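Local structure of HIAXHD3 (Humicola insolens, 3ZXK) at residues G378-G383 against D462-P467; R406-G411 against I421-D426; E474-F479 against G493-M498. The protein probably removes arabinofuranosyl side chains from xylan as a family 43 glycoside hydrolase, and has served as the scaffold for engineering endo-xylanase activity. All blocks are in the same frame, centred on the assembly; numbering follows the deposited sequence.

Overall arrangement
All three contacts lie in the C-terminal concanavalin A-like domain. Leaving the N terminus, the chain first enters contact 1 at 378-383, and the loop it opens closes only at 462-467. Within that long loop falls contact 2, where 406-411 turns back against 421-426 as a hairpin of one sheet. Contact 3 follows in series, a second hairpin of 474-479 with 493-498. Strands 457-464 and 476-482 are neighbours, which places contacts 1 and 3 in one sheet with centres about 11 Å apart. Contact 2 belongs to the other sheet, and R406 bridges across to E474 and A497 of contact 3.

Contact 1: residues G378-G383 against D462-P467; sequences GPKASG and DADITP
D464, whose carboxylate lies beside the extended chain of K380, has one oxygen gripped twice. T466 OG1 donates to the syn lone pair of D464 OD1 at 2.6 Å, while T466 N reaches OD1 at 3.0 Å from above the carboxylate plane, closing an Asx turn as the strand ends. D464 CG, anti to the backbone N (chi1 -178°), sets the carboxylate beside the long K380 methylenes: K380 CG packs 3.5 Å from D464 OD1, although NZ stays 4.4 Å from OD2, beyond a salt bridge. An alanine in place of D464 would probably leave T466 N and OG1 without their shared acceptor and the turn freer to shift. S382 OG donates to D462 OD1 at 2.7 Å, again from above the carboxylate plane; R460 forms a salt bridge with OD2. Small A381 and A463 form an antiparallel hydrogen-bonded pair, exchanging two backbone bonds, and their methyls point to the face opposite K380 and S382. Past the strand, I465 N donates to P379 O at 2.8 Å, and I465 CD1 packs 3.5 Å from CA of G378, which precedes a cis-proline. In the concanavalin A-like domain, strand 380-388 runs between strands 523-533 and 457-464, with 476-482 beyond.

Contact 2: residues R406-G411 against I421-D426; sequences RAAYIG and IVMVDD
This is a buried antiparallel beta hairpin, strands 406-415 and 418-429, inside one sheet of the concanavalin A-like domain. Two hydrogen-bonded pairs hold it, Y409 with V424 and G411 with V422; each exchanges two N-H to O bonds, all four at 2.9 Å. The intervening non-hydrogen-bonded pair, I410 with M423, brings its CA atoms to 4.3 Å. With Y409 CG between the backbone N and the carbonyl carbon (chi1 69°), the ring stands beside V424, pointing the same way, and V424 CB lies over its centre, 3.7 Å from the Y409 ring centroid, a CH-pi contact. The beta-branched valine gives the ring a broad apolar seat, with V424 CG2 3.5 Å from Y409 CZ. G411 N lies at the ring's edge, in its plane; glycine has no side chain to crowd the ring there. The phenol OH is hydrogen-bonded to W413, and F513 meets the ring. The other face carries A408, I410, I421 and M423, apolar groups that touch F479, Y481, L492, P494 and F496 of the facing sheet, as suits the interior of a sandwich. D425 there ends in a salt bridge with R441. I421 CG2 meets I410 CG1 at 4.0 Å. Chi2 (-83°) turns M423 SD aside, and the extended chi3 (-179°) carries M423 CE on to 4.2 Å from A408 CB.

Contact 3: residues E474-F479 against G493-M498; sequences ERTTTF and GPAFAM
T477 and F496 pair across an edge hairpin, strands 476-482 and 490-497, at one margin of a sheet in the concanavalin A-like domain. Theirs is an antiparallel hydrogen-bonded pair: F496 N donates to T477 O at 2.8 Å, nearly straight at 178°, and T477 N returns a bond to F496 O. Beyond it M498 N bonds to R475 O. Water extends the pairing at both ends, one molecule linking R475 N to M498 O and another linking F479 N to P494 O. Among charged groups, E474 OE1 reaches a salt bridge with R406 of the opposing sheet; the R475 guanidinium turns away to the carbonyls of T466 and P467. Packing contacts divide by face. Outward, A495 CB touches both T478 CG2, at 3.9 Å, and T476 CB, at 4.0 Å, and E474 CB lies 3.3 Å from M498 O. Inward, F496 CB sits at the edge of the F479 ring, 4.1 Å from F479 CE1, while both aromatic side chains touch L402 and A408 in the facing sheet. The flexible M498 chain crosses the T477 side chain at about a right angle; buried T477 OG1, which has no hydrogen-bonding partner in the model, lies 3.2 Å from M498 SD.

Contact 1: residues G378-G383 against D462-P467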
ATOM      1  N   GLY A 378      -0.014  -8.283  10.169  1.00  6.07           N
ATOM      2  CA  GLY A 378       0.745  -8.405  11.394  1.00  6.07           C
ATOM      3  C   GLY A 378      -0.092  -8.804  12.584  1.00  6.62           C
ATOM      4  O   GLY A 378      -1.316  -8.791  12.529  1.00  7.78           O
ATOM      5  N   PRO A 379       0.579  -9.103  13.697  1.00  7.14           N
ATOM      6  CA  PRO A 379       2.042  -8.960  13.828  1.00  7.33           C
ATOM      7  C   PRO A 379       2.887 -10.106  13.250  1.00  7.06           C
ATOM      8  O   PRO A 379       4.082  -9.897  13.026  1.00  7.23           O
ATOM      9  CB  PRO A 379       2.241  -8.869  15.350  1.00  7.86           C
ATOM     10  CG  PRO A 379       1.085  -9.657  15.910  1.00  8.42           C
ATOM     11  CD  PRO A 379      -0.083  -9.362  14.997  1.00  8.36           C
ATOM     12  N   LYS A 380       2.281 -11.284  13.035  1.00  7.38           N
ATOM     13  CA  LYS A 380       2.996 -12.450  12.488  1.00  6.74           C
ATOM     14  C   LYS A 380       2.096 -13.223  11.554  1.00  6.49           C
ATOM     15  O   LYS A 380       0.939 -13.462  11.872  1.00  7.27           O
ATOM     16  CB  LYS A 380       3.479 -13.401  13.597  1.00  8.34           C
ATOM     17  CG  LYS A 380       4.213 -12.732  14.734  1.00  9.53           C
ATOM     18  CD  LYS A 380       4.751 -13.786  15.701  1.00 12.53           C
ATOM     19  CE  LYS A 380       5.491 -13.151  16.869  1.00 17.69           C
ATOM     20  NZ  LYS A 380       5.968 -14.171  17.863  1.00 19.06           N
ATOM     21  N   ALA A 381       2.637 -13.629  10.412  1.00  5.91           N
ATOM     22  CA  ALA A 381       1.861 -14.381   9.425  1.00  6.60           C
ATOM     23  C   ALA A 381       2.730 -15.314   8.626  1.00  6.62           C
ATOM     24  O   ALA A 381       3.922 -15.039   8.400  1.00  6.53           O
ATOM     25  CB  ALA A 381       1.115 -13.450   8.469  1.00  7.13           C
ATOM     26  N   SER A 382       2.103 -16.392   8.177  1.00  6.75           N
ATOM     27  CA  SER A 382       2.760 -17.361   7.334  1.00  7.44           C
ATOM     28  C   SER A 382       2.182 -17.207   5.939  1.00  6.63           C
ATOM     29  O   SER A 382       0.974 -17.123   5.801  1.00  8.11           O
ATOM     30  CB  SER A 382       2.464 -18.764   7.866  1.00  9.49           C
ATOM     31  OG  SER A 382       3.182 -19.712   7.135  1.00 12.72           O
ATOM     32  N   GLY A 383       3.035 -17.102   4.912  1.00  5.59           N
ATOM     33  CA  GLY A 383       2.534 -17.067   3.530  1.00  5.72           C
ATOM     34  C   GLY A 383       2.982 -18.329   2.816  1.00  6.45           C
ATOM     35  O   GLY A 383       4.175 -18.665   2.808  1.00  6.62           O
ATOM     36  N   ASP A 462       7.503 -17.834   7.068  1.00  6.29           N
ATOM     37  CA  ASP A 462       6.900 -17.442   8.374  1.00  7.03           C
ATOM     38  C   ASP A 462       7.568 -16.133   8.775  1.00  6.89           C
ATOM     39  O   ASP A 462       8.727 -16.126   9.200  1.00  7.39           O
ATOM     40  CB  ASP A 462       7.143 -18.497   9.477  1.00  8.01           C
ATOM     41  CG  ASP A 462       6.276 -19.738   9.338  1.00  9.72           C
ATOM     42  OD1 ASP A 462       5.652 -19.915   8.268  1.00 10.38           O
ATOM     43  OD2 ASP A 462       6.251 -20.559  10.304  1.00 13.83           O
ATOM     44  N   ALA A 463       6.832 -15.031   8.646  1.00  7.17           N
ATOM     45  CA  ALA A 463       7.374 -13.704   8.897  1.00  6.89           C
ATOM     46  C   ALA A 463       6.913 -13.090  10.202  1.00  7.41           C
ATOM     47  O   ALA A 463       5.745 -13.093  10.531  1.00  8.57           O
ATOM     48  CB  ALA A 463       6.980 -12.766   7.772  1.00  7.73           C
ATOM     49  N   ASP A 464       7.841 -12.505  10.924  1.00  7.11           N
ATOM     50  CA  ASP A 464       7.486 -11.757  12.119  1.00  6.90           C
ATOM     51  C   ASP A 464       7.665 -10.280  11.808  1.00  6.76           C
ATOM     52  O   ASP A 464       8.800  -9.828  11.532  1.00  7.19           O
ATOM     53  CB  ASP A 464       8.404 -12.179  13.281  1.00  7.37           C
ATOM     54  CG  ASP A 464       8.062 -11.467  14.597  1.00  8.45           C
ATOM     55  OD1 ASP A 464       7.063 -10.737  14.619  1.00 10.22           O
ATOM     56  OD2 ASP A 464       8.785 -11.630  15.598  1.00 11.41           O
ATOM     57  N   ILE A 465       6.564  -9.534  11.791  1.00  6.32           N
ATOM     58  CA  ILE A 465       6.618  -8.088  11.560  1.00  5.76           C
ATOM     59  C   ILE A 465       6.246  -7.307  12.815  1.00  6.11           C
ATOM     60  O   ILE A 465       5.857  -6.134  12.733  1.00  6.49           O
ATOM     61  CB  ILE A 465       5.823  -7.604  10.307  1.00  5.30           C
ATOM     62  CG1 ILE A 465       4.345  -8.050  10.324  1.00  5.09           C
ATOM     63  CG2 ILE A 465       6.534  -8.108   9.052  1.00  5.31           C
ATOM     64  CD1 ILE A 465       3.435  -7.286   9.368  1.00  6.60           C
ATOM     65  N   THR A 466       6.361  -7.938  13.978  1.00  6.38           N
ATOM     66  CA  THR A 466       6.109  -7.206  15.230  1.00  6.38           C
ATOM     67  C   THR A 466       6.948  -5.916  15.227  1.00  6.07           C
ATOM     68  O   THR A 466       8.142  -5.983  14.959  1.00  6.19           O
ATOM     69  CB  THR A 466       6.501  -8.064  16.452  1.00  7.43           C
ATOM     70  OG1 THR A 466       5.775  -9.302  16.415  1.00  8.47           O
ATOM     71  CG2 THR A 466       6.180  -7.335  17.765  1.00  7.09           C
ATOM     72  N   PRO A 467       6.334  -4.737  15.452  1.00  5.93           N
ATOM     73  CA  PRO A 467       7.072  -3.481  15.307  1.00  5.80           C
ATOM     74  C   PRO A 467       8.370  -3.455  16.122  1.00  5.93           C
ATOM     75  O   PRO A 467       8.430  -3.920  17.269  1.00  6.45           O
ATOM     76  CB  PRO A 467       6.063  -2.424  15.764  1.00  5.98           C
ATOM     77  CG  PRO A 467       4.760  -3.022  15.375  1.00  6.84           C
ATOM     78  CD  PRO A 467       4.899  -4.485  15.676  1.00  6.57           C
TER

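Contact 2: residues R406-G411 against I421-D426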
ATOM      1  N   ARG A 406      16.189  -5.456   1.742  1.00  6.74           N
ATOM      2  CA  ARG A 406      17.006  -6.571   2.272  1.00  6.54           C
ATOM      3  C   ARG A 406      16.118  -7.790   2.234  1.00  6.29           C
ATOM      4  O   ARG A 406      15.159  -7.886   2.991  1.00  7.64           O
ATOM      5  CB  ARG A 406      17.457  -6.316   3.714  1.00  7.06           C
ATOM      6  CG  ARG A 406      18.542  -7.288   4.182  1.00  8.22           C
ATOM      7  CD  ARG A 406      18.517  -7.500   5.677  1.00  9.26           C
ATOM      8  NE  ARG A 406      19.082  -6.330   6.348  1.00 10.08           N
ATOM      9  CZ  ARG A 406      19.107  -6.160   7.660  1.00 11.36           C
ATOM     10  NH1 ARG A 406      18.630  -7.118   8.462  1.00 11.50           N
ATOM     11  NH2 ARG A 406      19.632  -5.049   8.163  1.00 14.19           N
ATOM     12  N   ALA A 407      16.426  -8.725   1.344  1.00  5.54           N
ATOM     13  CA  ALA A 407      15.491  -9.802   1.011  1.00  5.53           C
ATOM     14  C   ALA A 407      16.091 -11.210   1.153  1.00  5.25           C
ATOM     15  O   ALA A 407      17.292 -11.389   1.192  1.00  6.62           O
ATOM     16  CB  ALA A 407      14.974  -9.583  -0.402  1.00  5.71           C
ATOM     17  N   ALA A 408      15.234 -12.226   1.159  1.00  4.64           N
ATOM     18  CA  ALA A 408      15.655 -13.627   1.188  1.00  4.22           C
ATOM     19  C   ALA A 408      14.529 -14.401   0.567  1.00  3.89           C
ATOM     20  O   ALA A 408      13.374 -13.929   0.547  1.00  4.04           O
ATOM     21  CB  ALA A 408      15.892 -14.122   2.626  1.00  4.99           C
ATOM     22  N   TYR A 409      14.835 -15.603   0.092  1.00  4.07           N
ATOM     23  CA  TYR A 409      13.827 -16.447  -0.509  1.00  4.00           C
ATOM     24  C   TYR A 409      14.103 -17.929  -0.338  1.00  4.31           C
ATOM     25  O   TYR A 409      15.238 -18.318  -0.041  1.00  4.48           O
ATOM     26  CB  TYR A 409      13.617 -16.114  -1.978  1.00  4.15           C
ATOM     27  CG  TYR A 409      14.705 -16.432  -2.995  1.00  3.98           C
ATOM     28  CD1 TYR A 409      14.973 -17.767  -3.395  1.00  4.23           C
ATOM     29  CD2 TYR A 409      15.398 -15.409  -3.645  1.00  4.45           C
ATOM     30  CE1 TYR A 409      15.905 -18.054  -4.388  1.00  4.78           C
ATOM     31  CE2 TYR A 409      16.326 -15.675  -4.644  1.00  4.53           C
ATOM     32  CZ  TYR A 409      16.589 -17.010  -4.992  1.00  4.41           C
ATOM     33  OH  TYR A 409      17.453 -17.318  -6.000  1.00  4.89           O
ATOM     34  N   ILE A 410      13.045 -18.734  -0.486  1.00  4.54           N
ATOM     35  CA  ILE A 410      13.190 -20.170  -0.633  1.00  4.59           C
ATOM     36  C   ILE A 410      12.612 -20.479  -2.020  1.00  4.38           C
ATOM     37  O   ILE A 410      11.570 -19.919  -2.421  1.00  4.59           O
ATOM     38  CB  ILE A 410      12.482 -20.968   0.483  1.00  4.92           C
ATOM     39  CG1 ILE A 410      12.836 -22.459   0.355  1.00  5.08           C
ATOM     40  CG2 ILE A 410      10.975 -20.701   0.487  1.00  5.10           C
ATOM     41  CD1 ILE A 410      12.434 -23.282   1.560  1.00  6.83           C
ATOM     42  N   GLY A 411      13.293 -21.313  -2.789  1.00  4.85           N
ATOM     43  CA  GLY A 411      12.841 -21.531  -4.152  1.00  5.22           C
ATOM     44  C   GLY A 411      13.500 -22.704  -4.799  1.00  5.18           C
ATOM     45  O   GLY A 411      14.113 -23.553  -4.129  1.00  5.80           O
ATOM     46  N   ILE A 421      15.755 -27.494  -4.412  1.00  6.74           N
ATOM     47  CA  ILE A 421      15.338 -26.428  -3.512  1.00  6.88           C
ATOM     48  C   ILE A 421      16.551 -25.753  -2.901  1.00  6.64           C
ATOM     49  O   ILE A 421      17.505 -26.429  -2.529  1.00  6.49           O
ATOM     50  CB  ILE A 421      14.414 -26.979  -2.406  1.00  7.95           C
ATOM     51  CG1 ILE A 421      13.244 -27.697  -3.068  1.00  8.01           C
ATOM     52  CG2 ILE A 421      13.902 -25.877  -1.489  1.00  9.14           C
ATOM     53  CD1 ILE A 421      12.442 -28.560  -2.136  1.00  9.48           C
ATOM     54  N   VAL A 422      16.514 -24.425  -2.843  1.00  6.28           N
ATOM     55  CA  VAL A 422      17.554 -23.605  -2.223  1.00  6.45           C
ATOM     56  C   VAL A 422      16.923 -22.527  -1.342  1.00  5.66           C
ATOM     57  O   VAL A 422      15.765 -22.112  -1.569  1.00  5.10           O
ATOM     58  CB  VAL A 422      18.474 -22.919  -3.283  1.00  6.52           C
ATOM     59  CG1 VAL A 422      19.255 -23.953  -4.098  1.00  8.31           C
ATOM     60  CG2 VAL A 422      17.657 -22.022  -4.209  1.00  7.23           C
ATOM     61  N   MET A 423      17.672 -22.084  -0.340  1.00  5.58           N
ATOM     62  CA  MET A 423      17.322 -20.886   0.404  1.00  5.66           C
ATOM     63  C   MET A 423      18.457 -19.889   0.168  1.00  5.87           C
ATOM     64  O   MET A 423      19.602 -20.225   0.383  1.00  6.38           O
ATOM     65  CB  MET A 423      17.098 -21.222   1.902  1.00  7.59           C
ATOM     66  CG  MET A 423      16.620 -20.052   2.742  1.00  9.49           C
ATOM     67  SD  MET A 423      17.977 -18.992   3.301  1.00 13.25           S
ATOM     68  CE  MET A 423      17.164 -17.722   4.287  1.00 12.49           C
ATOM     69  N   VAL A 424      18.107 -18.686  -0.297  1.00  5.41           N
ATOM     70  CA  VAL A 424      19.026 -17.613  -0.660  1.00  5.68           C
ATOM     71  C   VAL A 424      18.816 -16.399   0.252  1.00  6.29           C
ATOM     72  O   VAL A 424      17.667 -15.950   0.494  1.00  5.83           O
ATOM     73  CB  VAL A 424      18.810 -17.218  -2.145  1.00  5.88           C
ATOM     74  CG1 VAL A 424      19.528 -15.915  -2.526  1.00  6.48           C
ATOM     75  CG2 VAL A 424      19.180 -18.381  -3.066  1.00  7.23           C
ATOM     76  N   ASP A 425      19.918 -15.840   0.754  1.00  7.03           N
ATOM     77  CA  ASP A 425      19.823 -14.629   1.544  1.00  8.34           C
ATOM     78  C   ASP A 425      20.826 -13.594   1.043  1.00  8.81           C
ATOM     79  O   ASP A 425      21.408 -13.768  -0.021  1.00  8.47           O
ATOM     80  CB  ASP A 425      19.944 -14.941   3.056  1.00  9.94           C
ATOM     81  CG  ASP A 425      21.312 -15.488   3.458  1.00 13.12           C
ATOM     82  OD1 ASP A 425      22.249 -15.598   2.637  1.00 13.91           O
ATOM     83  OD2 ASP A 425      21.465 -15.785   4.672  1.00 19.93           O
ATOM     84  N   ASP A 426      20.990 -12.500   1.782  1.00  8.59           N
ATOM     85  CA  ASP A 426      21.907 -11.416   1.389  1.00  9.73           C
ATOM     86  C   ASP A 426      21.599 -10.809   0.013  1.00  8.92           C
ATOM     87  O   ASP A 426      22.505 -10.438  -0.734  1.00  8.42           O
ATOM     88  CB  ASP A 426      23.368 -11.859   1.462  1.00 11.15           C
ATOM     89  CG  ASP A 426      24.331 -10.686   1.416  1.00 13.39           C
ATOM     90  OD1 ASP A 426      24.058  -9.653   2.088  1.00 15.11           O
ATOM     91  OD2 ASP A 426      25.365 -10.787   0.707  1.00 16.44           O
TER

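Contact 3: residues E474-F479 against G493-M498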
ATOM      1  N   GLU A 474      16.217  -6.667  15.492  1.00 10.59           N
ATOM      2  CA  GLU A 474      15.687  -6.999  14.166  1.00  9.63           C
ATOM      3  C   GLU A 474      14.877  -8.282  14.265  1.00  9.04           C
ATOM      4  O   GLU A 474      15.317  -9.254  14.869  1.00 11.49           O
ATOM      5  CB  GLU A 474      16.816  -7.142  13.130  1.00 10.46           C
ATOM      6  CG  GLU A 474      17.480  -5.821  12.797  1.00 11.83           C
ATOM      7  CD  GLU A 474      18.528  -5.914  11.699  1.00 14.34           C
ATOM      8  OE1 GLU A 474      19.012  -7.025  11.404  1.00 14.25           O
ATOM      9  OE2 GLU A 474      18.888  -4.862  11.122  1.00 16.09           O
ATOM     10  N   ARG A 475      13.681  -8.270  13.705  1.00  7.45           N
ATOM     11  CA  ARG A 475      12.846  -9.455  13.674  1.00  7.30           C
ATOM     12  C   ARG A 475      13.391 -10.460  12.665  1.00  6.98           C
ATOM     13  O   ARG A 475      14.217 -10.137  11.800  1.00  6.95           O
ATOM     14  CB  ARG A 475      11.429  -9.076  13.251  1.00  7.22           C
ATOM     15  CG  ARG A 475      10.746  -8.023  14.101  1.00  7.65           C
ATOM     16  CD  ARG A 475      10.667  -8.445  15.563  1.00  8.79           C
ATOM     17  NE  ARG A 475      10.133  -7.367  16.396  1.00  8.77           N
ATOM     18  CZ  ARG A 475      10.343  -7.243  17.702  1.00 10.28           C
ATOM     19  NH1 ARG A 475      11.088  -8.133  18.359  1.00 12.72           N
ATOM     20  NH2 ARG A 475       9.831  -6.210  18.349  1.00 11.91           N
ATOM     21  N   THR A 476      12.924 -11.696  12.773  1.00  7.03           N
ATOM     22  CA  THR A 476      13.394 -12.706  11.837  1.00  7.87           C
ATOM     23  C   THR A 476      12.242 -13.450  11.160  1.00  8.22           C
ATOM     24  O   THR A 476      11.104 -13.538  11.677  1.00  9.10           O
ATOM     25  CB  THR A 476      14.314 -13.740  12.517  1.00  9.09           C
ATOM     26  OG1 THR A 476      13.572 -14.411  13.539  1.00 12.46           O
ATOM     27  CG2 THR A 476      15.553 -13.080  13.126  1.00 10.29           C
ATOM     28  N   THR A 477      12.569 -13.965   9.979  1.00  7.63           N
ATOM     29  CA  THR A 477      11.696 -14.798   9.167  1.00  7.05           C
ATOM     30  C   THR A 477      12.372 -16.135   8.917  1.00  6.78           C
ATOM     31  O   THR A 477      13.599 -16.208   8.725  1.00  7.32           O
ATOM     32  CB  THR A 477      11.414 -14.112   7.813  1.00  7.77           C
ATOM     33  OG1 THR A 477      10.559 -12.987   8.033  1.00  7.94           O
ATOM     34  CG2 THR A 477      10.730 -15.074   6.816  1.00  8.85           C
ATOM     35  N   THR A 478      11.561 -17.191   8.928  1.00  6.99           N
ATOM     36  CA  THR A 478      12.039 -18.547   8.595  1.00  6.72           C
ATOM     37  C   THR A 478      11.325 -19.108   7.359  1.00  5.75           C
ATOM     38  O   THR A 478      10.230 -18.665   7.013  1.00  6.65           O
ATOM     39  CB  THR A 478      11.921 -19.510   9.786  1.00  8.23           C
ATOM     40  OG1 THR A 478      10.595 -19.486  10.322  1.00 10.66           O
ATOM     41  CG2 THR A 478      12.941 -19.097  10.887  1.00  9.42           C
ATOM     42  N   PHE A 479      11.982 -20.047   6.676  1.00  5.44           N
ATOM     43  CA  PHE A 479      11.515 -20.577   5.405  1.00  4.86           C
ATOM     44  C   PHE A 479      11.375 -22.104   5.470  1.00  5.14           C
ATOM     45  O   PHE A 479      12.198 -22.784   6.105  1.00  5.21           O
ATOM     46  CB  PHE A 479      12.499 -20.199   4.288  1.00  4.82           C
ATOM     47  CG  PHE A 479      12.612 -18.703   4.040  1.00  4.70           C
ATOM     48  CD1 PHE A 479      13.504 -17.905   4.763  1.00  5.41           C
ATOM     49  CD2 PHE A 479      11.825 -18.095   3.068  1.00  4.76           C
ATOM     50  CE1 PHE A 479      13.587 -16.531   4.546  1.00  6.27           C
ATOM     51  CE2 PHE A 479      11.917 -16.728   2.832  1.00  5.69           C
ATOM     52  CZ  PHE A 479      12.782 -15.936   3.581  1.00  5.40           C
ATOM     53  N   GLY A 493      17.513 -23.404   5.856  1.00  8.92           N
ATOM     54  CA  GLY A 493      18.298 -22.193   5.930  1.00  9.22           C
ATOM     55  C   GLY A 493      18.252 -21.587   7.311  1.00  9.48           C
ATOM     56  O   GLY A 493      17.496 -22.039   8.176  1.00  9.90           O
ATOM     57  N   PRO A 494      19.076 -20.545   7.531  1.00 10.77           N
ATOM     58  CA  PRO A 494      19.098 -19.762   8.776  1.00 11.00           C
ATOM     59  C   PRO A 494      17.826 -18.927   8.950  1.00 10.93           C
ATOM     60  O   PRO A 494      17.039 -18.792   8.001  1.00 11.37           O
ATOM     61  CB  PRO A 494      20.331 -18.872   8.595  1.00 11.91           C
ATOM     62  CG  PRO A 494      20.472 -18.711   7.121  1.00 12.74           C
ATOM     63  CD  PRO A 494      19.986 -19.983   6.505  1.00 11.46           C
ATOM     64  N   ALA A 495      17.616 -18.377  10.152  1.00 10.70           N
ATOM     65  CA  ALA A 495      16.558 -17.381  10.343  1.00 10.62           C
ATOM     66  C   ALA A 495      17.069 -16.077   9.756  1.00 11.03           C
ATOM     67  O   ALA A 495      18.218 -15.680  10.001  1.00 15.62           O
ATOM     68  CB  ALA A 495      16.232 -17.203  11.819  1.00 11.87           C
ATOM     69  N   PHE A 496      16.239 -15.408   8.977  1.00  9.16           N
ATOM     70  CA  PHE A 496      16.687 -14.225   8.253  1.00  8.52           C
ATOM     71  C   PHE A 496      16.303 -12.967   9.019  1.00  8.54           C
ATOM     72  O   PHE A 496      15.123 -12.761   9.312  1.00  9.18           O
ATOM     73  CB  PHE A 496      16.085 -14.228   6.846  1.00  9.01           C
ATOM     74  CG  PHE A 496      16.232 -12.922   6.108  1.00  8.45           C
ATOM     75  CD1 PHE A 496      17.450 -12.561   5.519  1.00  9.26           C
ATOM     76  CD2 PHE A 496      15.150 -12.055   5.994  1.00  8.76           C
ATOM     77  CE1 PHE A 496      17.565 -11.363   4.820  1.00  8.34           C
ATOM     78  CE2 PHE A 496      15.276 -10.849   5.323  1.00  9.32           C
ATOM     79  CZ  PHE A 496      16.476 -10.508   4.736  1.00  9.34           C
ATOM     80  N   ALA A 497      17.307 -12.145   9.334  1.00  7.84           N
ATOM     81  CA  ALA A 497      17.111 -10.907  10.063  1.00  7.87           C
ATOM     82  C   ALA A 497      16.619  -9.804   9.112  1.00  7.92           C
ATOM     83  O   ALA A 497      17.222  -9.537   8.059  1.00  9.07           O
ATOM     84  CB  ALA A 497      18.403 -10.476  10.738  1.00  8.20           C
ATOM     85  N   MET A 498      15.553  -9.139   9.521  1.00  7.39           N
ATOM     86  CA  MET A 498      14.859  -8.159   8.674  1.00  7.58           C
ATOM     87  C   MET A 498      15.244  -6.740   9.022  1.00  6.99           C
ATOM     88  O   MET A 498      15.423  -6.404  10.206  1.00  8.16           O
ATOM     89  CB  MET A 498      13.361  -8.333   8.820  1.00  8.79           C
ATOM     90  CG  MET A 498      12.913  -9.748   8.507  1.00  9.03           C
ATOM     91  SD  MET A 498      11.405 -10.193   9.382  1.00  9.66           S
ATOM     92  CE  MET A 498      10.295  -9.063   8.551  1.00  8.42           C
TER
HETATM   93  O   HOH W   1      13.262  -6.149  11.935  1.00  6.88           O
HETATM   94  O   HOH W   2      14.849 -20.458   7.207  1.00  6.90           O